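Local coordinates for protein transcriptional regulator, putative (Pseudomonas syringae pv. tomato, PDB 2R5F) that probably binds a sugar effector as the ligand-sensing domain of a SorC-family, DNA-binding transcription regulator, at residues 14-17 with 18-22; 71-74 with 75-79; 145-148 with 149-152; 190-194 with 195-199. All coordinates share one frame; numbering follows the deposited sequence.

Contact 1: 14-17 with 18-22; sequences TRLQ and KMYGI. With SO4 (sulfate ion), chain C.
The last two turns of helix 10-20 carry this contact, where L16 and Y20 lie side by side and point the same way while the backbone breaks out of the helix at G21. CD2 of L16 comes to the edge of the Y20 ring, in its plane, 3.9 Å from CE2. The backbone bond of the same pair, Y20 N to L16 O, measures 2.9 Å. T14 and K18 also run alongside each other. CG2 of T14, set anti to the backbone N (chi1 -66° for OG1), meets K18 CE at 3.8 Å, and the lysine chain bends about CG-CD and again about CD-CE. NZ makes a weak bond to a water, which donates to R15 O at 3.0 Å. R15 O also takes M19 N at 2.7 Å and so has two donors. The R15 chain bends at its third torsion, and NH2 reaches a sulfate, probably from the crystallisation liquor, donating to O1 at 2.6 Å in the guanidinium plane; ND1 of H9 and L12 N hold the same ion. G21, with positive phi, turns the chain, and I22 N makes a weak bond to Q17 O. Inward, L16 packs on A259 and L262 of helix 256-262. Y20 lies on K241, L244 and L245 of helix 237-245 and bonds through OH to L262 O, while Q17 OE1 takes V25 N of strand 24-28.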
loop_
_atom_site.group_PDB
_atom_site.type_symbol
_atom_site.label_atom_id
_atom_site.label_comp_id
_atom_site.label_asym_id
_atom_site.label_seq_id
_atom_site.Cartn_x
_atom_site.Cartn_y
_atom_site.Cartn_z
ATOM N N THR A 14 18.646 0.723 8.329
ATOM C CA THR A 14 19.811 0.387 7.516
ATOM C C THR A 14 20.040 -1.127 7.285
ATOM O O THR A 14 20.280 -1.545 6.149
ATOM C CB THR A 14 21.094 1.032 8.113
ATOM O OG1 THR A 14 20.961 2.450 7.997
ATOM C CG2 THR A 14 22.313 0.593 7.366
ATOM N N ARG A 15 19.985 -1.934 8.345
ATOM C CA ARG A 15 20.164 -3.403 8.224
ATOM C C ARG A 15 19.091 -4.059 7.345
ATOM O O ARG A 15 19.400 -4.912 6.519
ATOM C CB ARG A 15 20.228 -4.085 9.609
ATOM C CG ARG A 15 21.488 -3.726 10.422
ATOM C CD ARG A 15 21.620 -4.515 11.746
ATOM N NE ARG A 15 20.615 -4.089 12.727
ATOM C CZ ARG A 15 20.814 -3.157 13.658
ATOM N NH1 ARG A 15 21.992 -2.549 13.750
ATOM N NH2 ARG A 15 19.833 -2.831 14.491
ATOM N N LEU A 16 17.838 -3.637 7.525
ATOM C CA LEU A 16 16.711 -4.136 6.742
ATOM C C LEU A 16 16.865 -3.777 5.255
ATOM O O LEU A 16 16.665 -4.633 4.386
ATOM C CB LEU A 16 15.381 -3.613 7.308
ATOM C CG LEU A 16 14.949 -4.154 8.691
ATOM C CD1 LEU A 16 13.582 -3.630 9.080
ATOM C CD2 LEU A 16 14.938 -5.644 8.725
ATOM N N GLN A 17 17.253 -2.526 4.977
ATOM C CA GLN A 17 17.570 -2.076 3.611
ATOM C C GLN A 17 18.658 -2.923 2.964
ATOM O O GLN A 17 18.526 -3.302 1.812
ATOM C CB GLN A 17 17.965 -0.597 3.589
ATOM C CG GLN A 17 16.813 0.345 3.972
ATOM C CD GLN A 17 17.245 1.768 4.185
ATOM O OE1 GLN A 17 16.444 2.624 4.534
ATOM N NE2 GLN A 17 18.509 2.040 3.966
ATOM N N LYS A 18 19.724 -3.225 3.699
ATOM C CA LYS A 18 20.770 -4.103 3.179
ATOM C C LYS A 18 20.312 -5.563 3.044
ATOM O O LYS A 18 20.572 -6.193 2.023
ATOM C CB LYS A 18 22.045 -4.035 4.030
ATOM C CG LYS A 18 22.815 -2.736 3.881
ATOM C CD LYS A 18 24.234 -2.798 4.450
ATOM C CE LYS A 18 24.280 -2.267 5.883
ATOM N NZ LYS A 18 24.297 -3.351 6.931
HETATM N N MSE A 19 19.649 -6.095 4.075
HETATM C CA MSE A 19 19.177 -7.488 4.075
HETATM C C MSE A 19 18.223 -7.831 2.939
HETATM O O MSE A 19 18.324 -8.904 2.344
HETATM C CB MSE A 19 18.470 -7.837 5.377
HETATM C CG MSE A 19 19.381 -8.052 6.530
HETATM SE SE MSE A 19 18.305 -8.471 8.110
HETATM C CE MSE A 19 17.455 -10.131 7.474
ATOM N N TYR A 20 17.286 -6.927 2.677
ATOM C CA TYR A 20 16.220 -7.167 1.710
ATOM C C TYR A 20 16.414 -6.443 0.376
ATOM O O TYR A 20 15.577 -6.569 -0.529
ATOM C CB TYR A 20 14.856 -6.836 2.341
ATOM C CG TYR A 20 14.567 -7.782 3.490
ATOM C CD1 TYR A 20 14.232 -9.121 3.238
ATOM C CD2 TYR A 20 14.674 -7.360 4.821
ATOM C CE1 TYR A 20 13.994 -10.001 4.273
ATOM C CE2 TYR A 20 14.436 -8.253 5.867
ATOM C CZ TYR A 20 14.100 -9.563 5.575
ATOM O OH TYR A 20 13.868 -10.452 6.581
ATOM N N GLY A 21 17.517 -5.701 0.251
ATOM C CA GLY A 21 17.787 -4.912 -0.970
ATOM C C GLY A 21 16.641 -3.974 -1.292
ATOM O O GLY A 21 16.255 -3.815 -2.433
ATOM N N ILE A 22 16.050 -3.384 -0.258
ATOM C CA ILE A 22 15.009 -2.404 -0.444
ATOM C C ILE A 22 15.622 -1.023 -0.238
ATOM O O ILE A 22 16.426 -0.818 0.692
ATOM C CB ILE A 22 13.796 -2.649 0.522
ATOM C CG1 ILE A 22 12.841 -1.454 0.543
ATOM C CG2 ILE A 22 14.267 -2.909 1.940
ATOM C CD1 ILE A 22 11.476 -1.758 1.116
HETATM S S SO4 C . 18.042 0.068 16.495
HETATM O O1 SO4 C . 18.822 -1.151 16.244
HETATM O O2 SO4 C . 18.661 0.881 17.537
HETATM O O3 SO4 C . 18.010 0.874 15.262
HETATM O O4 SO4 C . 16.708 -0.338 16.970
HETATM O O HOH W 1 22.117 -6.034 7.060
#

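Contact 2: 71-74 with 75-79; sequences RAMV and SHMHP
A72 O, near the end of helix 68-75, is gripped by two donors from the residues that follow. S75 OG donates to A72 O at 3.1 Å, 29° out of the carbonyl plane, and H76 N adds a weak bond. The serine hydroxyl gets there because chi1 of 84° places OG between its own backbone N and carbonyl carbon. The imidazole of H76 turns its edge to the same oxygen, with CD2 3.0 Å from A72 O. NE2, next to CD2 in the ring, is hydrogen-bonded to OE1 of Q41, which helps set the ring's rotation.

S75 N still bonds four residues back to R71 O, but H76 N reaches M73 O at 3.0 Å and M77 N reaches V74 O at 3.1 Å, both three residues back and both from above the carbonyl plane, as the last turn tightens. The selenomethionine side chain of M77 folds back against this turn, its chain bent at chi3. CG lies 3.0 Å from V74 O, and SE comes 4.3 Å from CG of M73. Helix 36-54 flanks one side, meeting A72, M73 and H76, while V74 and M77 pack on R110, L111 and L114 of helix 101-115.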
loop_
_atom_site.group_PDB
_atom_site.type_symbol
_atom_site.label_atom_id
_atom_site.label_comp_id
_atom_site.label_asym_id
_atom_site.label_seq_id
_atom_site.Cartn_x
_atom_site.Cartn_y
_atom_site.Cartn_z
ATOM N N ARG A 71 -6.334 3.579 5.111
ATOM C CA ARG A 71 -7.383 4.369 5.774
ATOM C C ARG A 71 -6.810 5.206 6.919
ATOM O O ARG A 71 -7.141 6.385 7.036
ATOM C CB ARG A 71 -8.504 3.475 6.289
ATOM C CG ARG A 71 -9.882 4.150 6.388
ATOM C CD ARG A 71 -10.967 3.115 6.754
ATOM N NE ARG A 71 -10.897 1.939 5.868
ATOM C CZ ARG A 71 -10.713 0.680 6.272
ATOM N NH1 ARG A 71 -10.640 -0.295 5.372
ATOM N NH2 ARG A 71 -10.622 0.384 7.575
ATOM N N ALA A 72 -5.951 4.614 7.759
ATOM C CA ALA A 72 -5.260 5.381 8.798
ATOM C C ALA A 72 -4.416 6.539 8.205
ATOM O O ALA A 72 -4.422 7.649 8.729
ATOM C CB ALA A 72 -4.398 4.469 9.662
HETATM N N MSE A 73 -3.702 6.285 7.114
HETATM C CA MSE A 73 -2.924 7.357 6.477
HETATM C C MSE A 73 -3.833 8.505 6.085
HETATM O O MSE A 73 -3.577 9.637 6.463
HETATM C CB MSE A 73 -2.165 6.861 5.259
HETATM C CG MSE A 73 -1.434 7.952 4.482
HETATM SE SE MSE A 73 -0.828 7.240 2.776
HETATM C CE MSE A 73 -2.465 7.457 1.734
ATOM N N VAL A 74 -4.922 8.210 5.370
ATOM C CA VAL A 74 -5.771 9.291 4.855
ATOM C C VAL A 74 -6.342 10.125 6.002
ATOM O O VAL A 74 -6.350 11.348 5.927
ATOM C CB VAL A 74 -6.874 8.785 3.901
ATOM C CG1 VAL A 74 -7.920 9.903 3.623
ATOM C CG2 VAL A 74 -6.249 8.296 2.598
ATOM N N SER A 75 -6.743 9.466 7.089
ATOM C CA SER A 75 -7.324 10.164 8.235
ATOM C C SER A 75 -6.328 11.039 8.999
ATOM O O SER A 75 -6.736 11.888 9.797
ATOM C CB SER A 75 -8.006 9.188 9.188
ATOM O OG SER A 75 -7.045 8.626 10.056
ATOM N N HIS A 76 -5.038 10.843 8.738
ATOM C CA HIS A 76 -3.957 11.660 9.310
ATOM C C HIS A 76 -3.524 12.826 8.431
ATOM O O HIS A 76 -2.663 13.609 8.827
ATOM C CB HIS A 76 -2.725 10.797 9.647
ATOM C CG HIS A 76 -2.844 10.062 10.941
ATOM N ND1 HIS A 76 -2.650 10.671 12.162
ATOM C CD2 HIS A 76 -3.156 8.773 11.210
ATOM C CE1 HIS A 76 -2.827 9.788 13.127
ATOM N NE2 HIS A 76 -3.141 8.630 12.578
HETATM N N MSE A 77 -4.095 12.935 7.234
HETATM C CA MSE A 77 -3.755 14.054 6.343
HETATM C C MSE A 77 -4.816 15.164 6.291
HETATM O O MSE A 77 -5.978 14.965 6.672
HETATM C CB MSE A 77 -3.289 13.588 4.945
HETATM C CG MSE A 77 -4.028 12.449 4.298
HETATM SE SE MSE A 77 -3.002 11.545 2.836
HETATM C CE MSE A 77 -2.636 13.091 1.689
ATOM N N HIS A 78 -4.394 16.335 5.827
ATOM C CA HIS A 78 -5.212 17.548 5.921
ATOM C C HIS A 78 -5.501 18.204 4.555
ATOM O O HIS A 78 -4.743 17.996 3.595
ATOM C CB HIS A 78 -4.539 18.545 6.878
ATOM C CG HIS A 78 -4.450 18.060 8.294
ATOM N ND1 HIS A 78 -3.268 17.630 8.862
ATOM C CD2 HIS A 78 -5.398 17.924 9.252
ATOM C CE1 HIS A 78 -3.489 17.252 10.110
ATOM N NE2 HIS A 78 -4.775 17.419 10.371
ATOM N N PRO A 79 -6.601 18.990 4.461
ATOM C CA PRO A 79 -6.956 19.707 3.221
ATOM C C PRO A 79 -6.023 20.885 2.918
ATOM O O PRO A 79 -4.801 20.713 2.832
ATOM C CB PRO A 79 -8.369 20.234 3.510
ATOM C CG PRO A 79 -8.824 19.534 4.762
ATOM C CD PRO A 79 -7.590 19.248 5.524
#

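Contact 3: 145-148 with 149-152; sequences EVLH and RFDS
The ring of F150 lies with one face over L147, whose CA stands 4.3 Å above the plane over the ring centre. Two branches meet its far end: CD2 of L147 lies 3.7 Å from CE2, and CG1 of V146 lies 3.8 Å from CE1. The imidazole of H148 receives R149 at its edge instead, NH2 standing in the ring plane 3.6 Å from CD2, with the two flat groups 62° apart. Chi1 of -50° sets R149 CG beside the backbone N, 3.1 Å from E145 O; the bends at chi2 and chi3 then carry the guanidinium round to the H148 edge. A water joins E145 and R149: it donates to E145 OE1 at 2.7 Å and makes weak bonds to E145 O and R149 NH2. Helix 138-149 closes as R149 N bonds V146 O at 2.9 Å, three residues back.

V146 and F150 face V90 of strand 88-94. NH1 of R149 forms a salt bridge with E88, and its guanidinium makes a cation-pi contact with F120. The helix end is thus divided between an apolar side and an arginine whose charge is probably balanced chiefly by E88, with E145 linked through water.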
loop_
_atom_site.group_PDB
_atom_site.type_symbol
_atom_site.label_atom_id
_atom_site.label_comp_id
_atom_site.label_asym_id
_atom_site.label_seq_id
_atom_site.Cartn_x
_atom_site.Cartn_y
_atom_site.Cartn_z
ATOM N N GLU A 145 -11.387 2.250 -17.944
ATOM C CA GLU A 145 -10.860 3.578 -17.634
ATOM C C GLU A 145 -9.805 3.513 -16.506
ATOM O O GLU A 145 -8.705 4.070 -16.625
ATOM C CB GLU A 145 -12.047 4.491 -17.272
ATOM C CG GLU A 145 -11.692 5.890 -16.823
ATOM C CD GLU A 145 -11.879 6.937 -17.903
ATOM O OE1 GLU A 145 -10.851 7.350 -18.505
ATOM O OE2 GLU A 145 -13.043 7.349 -18.147
ATOM N N VAL A 146 -10.130 2.788 -15.438
ATOM C CA VAL A 146 -9.187 2.535 -14.360
ATOM C C VAL A 146 -8.048 1.638 -14.845
ATOM O O VAL A 146 -6.885 1.960 -14.619
ATOM C CB VAL A 146 -9.879 1.927 -13.118
ATOM C CG1 VAL A 146 -8.856 1.483 -12.076
ATOM C CG2 VAL A 146 -10.839 2.919 -12.511
ATOM N N LEU A 147 -8.382 0.534 -15.522
ATOM C CA LEU A 147 -7.353 -0.380 -16.048
ATOM C C LEU A 147 -6.332 0.351 -16.915
ATOM O O LEU A 147 -5.143 0.061 -16.867
ATOM C CB LEU A 147 -7.970 -1.538 -16.851
ATOM C CG LEU A 147 -8.745 -2.649 -16.147
ATOM C CD1 LEU A 147 -9.396 -3.613 -17.174
ATOM C CD2 LEU A 147 -7.865 -3.425 -15.141
ATOM N N HIS A 148 -6.814 1.305 -17.703
ATOM C CA HIS A 148 -5.972 2.111 -18.565
ATOM C C HIS A 148 -4.895 2.879 -17.775
ATOM O O HIS A 148 -3.756 3.059 -18.241
ATOM C CB HIS A 148 -6.857 3.071 -19.358
ATOM C CG HIS A 148 -6.099 3.982 -20.266
ATOM N ND1 HIS A 148 -5.624 3.578 -21.495
ATOM C CD2 HIS A 148 -5.746 5.282 -20.132
ATOM C CE1 HIS A 148 -5.001 4.591 -22.076
ATOM N NE2 HIS A 148 -5.058 5.635 -21.269
ATOM N N ARG A 149 -5.268 3.324 -16.582
ATOM C CA ARG A 149 -4.414 4.168 -15.766
ATOM C C ARG A 149 -3.230 3.419 -15.149
ATOM O O ARG A 149 -2.204 4.040 -14.874
ATOM C CB ARG A 149 -5.215 4.849 -14.653
ATOM C CG ARG A 149 -6.499 5.574 -15.056
ATOM C CD ARG A 149 -6.295 6.672 -16.094
ATOM N NE ARG A 149 -4.998 7.341 -15.970
ATOM C CZ ARG A 149 -4.421 8.064 -16.933
ATOM N NH1 ARG A 149 -3.227 8.619 -16.714
ATOM N NH2 ARG A 149 -5.022 8.228 -18.110
ATOM N N PHE A 150 -3.371 2.105 -14.944
ATOM C CA PHE A 150 -2.318 1.291 -14.302
ATOM C C PHE A 150 -0.940 1.552 -14.886
ATOM O O PHE A 150 0.057 1.573 -14.171
ATOM C CB PHE A 150 -2.604 -0.217 -14.384
ATOM C CG PHE A 150 -3.731 -0.691 -13.499
ATOM C CD1 PHE A 150 -4.388 0.178 -12.644
ATOM C CD2 PHE A 150 -4.124 -2.018 -13.531
ATOM C CE1 PHE A 150 -5.438 -0.265 -11.838
ATOM C CE2 PHE A 150 -5.165 -2.486 -12.736
ATOM C CZ PHE A 150 -5.823 -1.611 -11.888
ATOM N N ASP A 151 -0.884 1.763 -16.191
ATOM C CA ASP A 151 0.400 1.926 -16.841
ATOM C C ASP A 151 1.038 3.306 -16.620
ATOM O O ASP A 151 2.246 3.469 -16.823
ATOM C CB ASP A 151 0.278 1.552 -18.319
ATOM C CG ASP A 151 0.103 0.049 -18.511
ATOM O OD1 ASP A 151 1.123 -0.676 -18.423
ATOM O OD2 ASP A 151 -1.053 -0.403 -18.720
ATOM N N SER A 152 0.235 4.279 -16.184
ATOM C CA SER A 152 0.743 5.622 -15.888
ATOM C C SER A 152 1.200 5.742 -14.424
ATOM O O SER A 152 1.985 6.636 -14.085
ATOM C CB SER A 152 -0.299 6.706 -16.234
ATOM O OG SER A 152 -0.972 6.447 -17.468
HETATM O O HOH W 2 -8.211 6.887 -18.576
#

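Contact 4: 190-194 with 195-199; sequences VGDIC and LRYFD
A classic beta bulge opens this hairpin: V190 and G191 both face F198. V190 N donates to F198 O at 3.0 Å, nearly straight and in the carbonyl plane, while F198 N returns to G191 O at 3.1 Å. With chi1 at 51°, the phenyl ring of F198 folds back across the partner strand, and G191 O lies over the ring centre, 3.9 Å above its plane. CG1 of I193 approaches the same ring at CE2, crossing it obliquely. On the other face of the hairpin D192 and Y197, a non-hydrogen-bonded pair, point the same way, and CB of D192 sits over the tyrosine ring in a CH-pi contact, 3.6 Å from its centroid.

At the far end a type I' turn from I193 to R196 reverses the chain, with C194 and L195 at its corners. R196 N to I193 O at 2.7 Å closes it, and I193 N to R196 O pairs the strands. The D192 carboxylate reaches into the turn, where OD2 accepts L195 N at 3.0 Å on its anti side. One aspartate therefore serves twice: its methylene packs on an aromatic face while its carboxylate satisfies a turn N-H, which probably helps steady the tight reversal.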
loop_
_atom_site.group_PDB
_atom_site.type_symbol
_atom_site.label_atom_id
_atom_site.label_comp_id
_atom_site.label_asym_id
_atom_site.label_seq_id
_atom_site.Cartn_x
_atom_site.Cartn_y
_atom_site.Cartn_z
ATOM N N VAL A 190 1.392 -17.117 1.494
ATOM C CA VAL A 190 1.600 -16.583 2.847
ATOM C C VAL A 190 0.954 -15.203 3.007
ATOM O O VAL A 190 0.698 -14.763 4.119
ATOM C CB VAL A 190 3.131 -16.464 3.265
ATOM C CG1 VAL A 190 3.873 -17.786 3.117
ATOM C CG2 VAL A 190 3.846 -15.315 2.514
ATOM N N GLY A 191 0.711 -14.518 1.898
ATOM C CA GLY A 191 0.215 -13.133 1.947
ATOM C C GLY A 191 -0.283 -12.634 0.604
ATOM O O GLY A 191 -0.278 -13.370 -0.385
ATOM N N ASP A 192 -0.700 -11.369 0.564
ATOM C CA ASP A 192 -1.229 -10.771 -0.659
ATOM C C ASP A 192 -0.968 -9.280 -0.677
ATOM O O ASP A 192 -0.912 -8.621 0.372
ATOM C CB ASP A 192 -2.740 -11.026 -0.799
ATOM C CG ASP A 192 -3.591 -10.051 0.034
ATOM O OD1 ASP A 192 -3.813 -10.310 1.231
ATOM O OD2 ASP A 192 -4.071 -9.040 -0.511
ATOM N N ILE A 193 -0.791 -8.772 -1.893
ATOM C CA ILE A 193 -0.891 -7.353 -2.185
ATOM C C ILE A 193 -2.012 -7.255 -3.224
ATOM O O ILE A 193 -2.007 -7.983 -4.216
ATOM C CB ILE A 193 0.413 -6.762 -2.752
ATOM C CG1 ILE A 193 1.505 -6.738 -1.671
ATOM C CG2 ILE A 193 0.129 -5.369 -3.294
ATOM C CD1 ILE A 193 2.910 -6.419 -2.143
ATOM N N CYS A 194 -2.986 -6.392 -2.946
ATOM C CA CYS A 194 -4.146 -6.153 -3.817
ATOM C C CYS A 194 -4.951 -7.407 -4.159
ATOM O O CYS A 194 -5.472 -7.510 -5.252
ATOM C CB CYS A 194 -3.740 -5.432 -5.106
ATOM S SG CYS A 194 -3.118 -3.748 -4.842
ATOM N N LEU A 195 -5.052 -8.338 -3.211
ATOM C CA LEU A 195 -5.680 -9.632 -3.435
ATOM C C LEU A 195 -4.896 -10.459 -4.458
ATOM O O LEU A 195 -5.402 -11.427 -5.007
ATOM C CB LEU A 195 -7.147 -9.469 -3.857
ATOM C CG LEU A 195 -8.190 -10.187 -2.997
ATOM C CD1 LEU A 195 -7.907 -10.005 -1.475
ATOM C CD2 LEU A 195 -9.571 -9.691 -3.356
ATOM N N ARG A 196 -3.644 -10.087 -4.699
ATOM C CA ARG A 196 -2.753 -10.964 -5.462
ATOM C C ARG A 196 -1.799 -11.706 -4.501
ATOM O O ARG A 196 -0.989 -11.093 -3.844
ATOM C CB ARG A 196 -1.987 -10.155 -6.516
ATOM C CG ARG A 196 -2.886 -9.325 -7.473
ATOM C CD ARG A 196 -3.724 -10.250 -8.347
ATOM N NE ARG A 196 -4.501 -9.522 -9.348
ATOM C CZ ARG A 196 -4.480 -9.776 -10.654
ATOM N NH1 ARG A 196 -3.730 -10.756 -11.145
ATOM N NH2 ARG A 196 -5.210 -9.045 -11.479
ATOM N N TYR A 197 -1.888 -13.032 -4.464
ATOM C CA TYR A 197 -1.171 -13.833 -3.476
ATOM C C TYR A 197 0.231 -14.237 -3.918
ATOM O O TYR A 197 0.483 -14.425 -5.101
ATOM C CB TYR A 197 -2.030 -15.050 -3.073
ATOM C CG TYR A 197 -3.214 -14.642 -2.215
ATOM C CD1 TYR A 197 -4.409 -14.188 -2.788
ATOM C CD2 TYR A 197 -3.125 -14.668 -0.834
ATOM C CE1 TYR A 197 -5.483 -13.784 -1.995
ATOM C CE2 TYR A 197 -4.187 -14.276 -0.039
ATOM C CZ TYR A 197 -5.361 -13.833 -0.618
ATOM O OH TYR A 197 -6.398 -13.442 0.219
ATOM N N PHE A 198 1.137 -14.357 -2.953
ATOM C CA PHE A 198 2.526 -14.749 -3.197
ATOM C C PHE A 198 3.016 -15.686 -2.099
ATOM O O PHE A 198 2.429 -15.751 -1.011
ATOM C CB PHE A 198 3.458 -13.535 -3.285
ATOM C CG PHE A 198 3.322 -12.570 -2.138
ATOM C CD1 PHE A 198 3.908 -12.834 -0.905
ATOM C CD2 PHE A 198 2.602 -11.403 -2.286
ATOM C CE1 PHE A 198 3.773 -11.963 0.159
ATOM C CE2 PHE A 198 2.470 -10.503 -1.215
ATOM C CZ PHE A 198 3.048 -10.785 0.004
ATOM N N ASP A 199 4.095 -16.402 -2.391
ATOM C CA ASP A 199 4.625 -17.372 -1.454
ATOM C C ASP A 199 5.720 -16.744 -0.575
ATOM O O ASP A 199 5.950 -15.511 -0.639
ATOM C CB ASP A 199 5.023 -18.698 -2.162
ATOM C CG ASP A 199 6.369 -18.634 -2.894
ATOM O OD1 ASP A 199 7.144 -17.665 -2.729
ATOM O OD2 ASP A 199 6.666 -19.605 -3.622
#

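In the fold
Contacts 1, 2 and 3 all lie where a helix ends, whereas contact 4 is a beta hairpin joined to strand 155-162 of the main sheet, the strand into which contact 3 leads. All four are partly buried: contact 4 the most, with one exposed residue of ten, while contact 1 has five of nine. From contact centre to chain centre is about 12 Å for contact 4 and 19 Å for contact 1. Helix 237-245 touches both of these. Polar groups differ: sulfate and water in contact 1, a serine and a histidine round one carbonyl oxygen in contact 2, an arginine in contact 3. Contact 4 relies on strand-pairing bonds, an aromatic face and a buried phenyl ring.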